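Local coordinates for Serine/threonine-protein kinase PknI (Mycobacterium tuberculosis, PDB 5XLM) that is a transmembrane serine/threonine kinase that slows mycobacterial growth within the infected host, its extracellular sensor domain, the part given here, probably acting through dimerization, at residues A67-S71 with V182-A188. Numbering follows the deposited sequence.
Sequences AFRTS and VTVPDPA
In the all-β extracellular sensor domain of PknI, the irregular C-terminal tail 182-188 runs alongside strand 62-72, on the face opposite Phe68, part of a curled antiparallel sheet. Extended segment 67-71 and the tail run the same way, 22° apart, with CA atoms 6.6 Å apart at Ala67-Val184 and 6.2 Å at Ser71-Ala188. Strand alternation turns Ala67, Arg69 and Ser71 toward the tail, while Phe68 and Thr70 face away, Phe68 meeting Tyr40 edge-to-face. The strand's backbone pairs with Gly38 and strand 77-83; the tail adds no strand pairing but packs side chains against side chains and backbone, burying 432 Å². Apolar contact begins at Ala67, whose CB touches Val182 CG1 (4.0 Å) and Val184 CG2 (3.6 Å; chi1 t). Arg69 (chi1 p, chi2 t, chi3 m) reaches across the tail: its CG packs on Pro187 CD at 3.6 Å, and Val184 O covers one guanidinium face, 2.7 Å from NH1 but poorly angled for a hydrogen bond. Charge attraction is loose, with Arg69 NE 4.0 Å from Asp186 OD2. An Asx turn bends the chain, Ala188 N donating to Asp186 OD1 at 2.8 Å. Ser71 OG (chi1 p) sits 3.2 Å from Pro187 CG and 3.3 Å from Ala188 CB.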
loop_
_atom_site.group_PDB
_atom_site.type_symbol
_atom_site.label_atom_id
_atom_site.label_comp_id
_atom_site.label_asym_id
_atom_site.label_seq_id
_atom_site.Cartn_x
_atom_site.Cartn_y
_atom_site.Cartn_z
ATOM N N ALA A 67 -8.456 3.356 -4.637
ATOM C CA ALA A 67 -8.611 4.655 -5.278
ATOM C C ALA A 67 -7.660 5.627 -4.591
ATOM O O ALA A 67 -7.857 5.978 -3.423
ATOM C CB ALA A 67 -10.058 5.133 -5.200
ATOM N N PHE A 68 -6.623 6.045 -5.309
ATOM C CA PHE A 68 -5.584 6.912 -4.771
ATOM C C PHE A 68 -5.844 8.364 -5.150
ATOM O O PHE A 68 -6.272 8.659 -6.270
ATOM C CB PHE A 68 -4.202 6.495 -5.286
ATOM C CG PHE A 68 -3.506 5.472 -4.433
ATOM C CD1 PHE A 68 -2.504 5.851 -3.555
ATOM C CD2 PHE A 68 -3.841 4.129 -4.521
ATOM C CE1 PHE A 68 -1.853 4.914 -2.774
ATOM C CE2 PHE A 68 -3.193 3.187 -3.740
ATOM C CZ PHE A 68 -2.199 3.580 -2.867
ATOM N N ARG A 69 -5.579 9.268 -4.210
ATOM C CA ARG A 69 -5.531 10.695 -4.490
ATOM C C ARG A 69 -4.350 11.287 -3.732
ATOM O O ARG A 69 -4.031 10.851 -2.620
ATOM C CB ARG A 69 -6.847 11.396 -4.109
ATOM C CG ARG A 69 -6.916 11.872 -2.676
ATOM C CD ARG A 69 -8.335 12.204 -2.237
ATOM N NE ARG A 69 -8.814 13.494 -2.725
ATOM C CZ ARG A 69 -9.948 13.664 -3.397
ATOM N NH1 ARG A 69 -10.730 12.625 -3.659
ATOM N NH2 ARG A 69 -10.307 14.875 -3.798
ATOM N N THR A 70 -3.686 12.262 -4.345
ATOM C CA THR A 70 -2.459 12.831 -3.807
ATOM C C THR A 70 -2.588 14.344 -3.706
ATOM O O THR A 70 -3.131 14.990 -4.605
ATOM C CB THR A 70 -1.249 12.460 -4.680
ATOM O OG1 THR A 70 -1.068 11.038 -4.671
ATOM C CG2 THR A 70 0.021 13.126 -4.167
ATOM N N SER A 71 -2.098 14.899 -2.599
ATOM C CA SER A 71 -2.020 16.341 -2.409
ATOM C C SER A 71 -0.642 16.688 -1.865
ATOM O O SER A 71 -0.177 16.072 -0.900
ATOM C CB SER A 71 -3.117 16.840 -1.460
ATOM O OG SER A 71 -2.941 16.323 -0.154
ATOM N N VAL A 182 -16.870 6.948 -6.244
ATOM C CA VAL A 182 -16.268 6.883 -4.917
ATOM C C VAL A 182 -15.710 8.246 -4.532
ATOM O O VAL A 182 -15.312 9.049 -5.383
ATOM C CB VAL A 182 -15.181 5.787 -4.860
ATOM C CG1 VAL A 182 -13.903 6.248 -5.556
ATOM C CG2 VAL A 182 -14.901 5.378 -3.419
ATOM N N THR A 183 -15.700 8.520 -3.228
ATOM C CA THR A 183 -15.107 9.732 -2.672
ATOM C C THR A 183 -13.864 9.328 -1.891
ATOM O O THR A 183 -13.965 8.676 -0.845
ATOM C CB THR A 183 -16.094 10.482 -1.777
ATOM O OG1 THR A 183 -16.277 9.764 -0.550
ATOM C CG2 THR A 183 -17.441 10.638 -2.470
ATOM N N VAL A 184 -12.694 9.703 -2.399
ATOM C CA VAL A 184 -11.444 9.438 -1.692
ATOM C C VAL A 184 -11.198 10.599 -0.737
ATOM O O VAL A 184 -11.265 11.764 -1.156
ATOM C CB VAL A 184 -10.271 9.253 -2.666
ATOM C CG1 VAL A 184 -9.069 8.653 -1.945
ATOM C CG2 VAL A 184 -10.683 8.389 -3.844
ATOM N N PRO A 185 -10.934 10.343 0.544
ATOM C CA PRO A 185 -10.690 11.447 1.485
ATOM C C PRO A 185 -9.394 12.168 1.142
ATOM O O PRO A 185 -8.326 11.556 1.087
ATOM C CB PRO A 185 -10.608 10.744 2.845
ATOM C CG PRO A 185 -10.218 9.340 2.519
ATOM C CD PRO A 185 -10.876 9.028 1.206
ATOM N N ASP A 186 -9.497 13.470 0.898
ATOM C CA ASP A 186 -8.331 14.283 0.579
ATOM C C ASP A 186 -7.349 14.238 1.742
ATOM O O ASP A 186 -7.722 14.600 2.869
ATOM C CB ASP A 186 -8.751 15.722 0.281
ATOM C CG ASP A 186 -7.659 16.527 -0.408
ATOM O OD1 ASP A 186 -6.493 16.479 0.038
ATOM O OD2 ASP A 186 -7.969 17.215 -1.404
ATOM N N PRO A 187 -6.107 13.796 1.530
ATOM C CA PRO A 187 -5.152 13.742 2.649
ATOM C C PRO A 187 -4.840 15.105 3.227
ATOM O O PRO A 187 -4.427 15.185 4.389
ATOM C CB PRO A 187 -3.909 13.096 2.025
ATOM C CG PRO A 187 -4.033 13.384 0.554
ATOM C CD PRO A 187 -5.504 13.369 0.256
ATOM N N ALA A 188 -5.037 16.176 2.465
ATOM C CA ALA A 188 -4.891 17.541 2.967
ATOM C C ALA A 188 -6.177 18.036 3.619
ATOM O O ALA A 188 -6.638 19.147 3.350
ATOM C CB ALA A 188 -4.476 18.460 1.828
#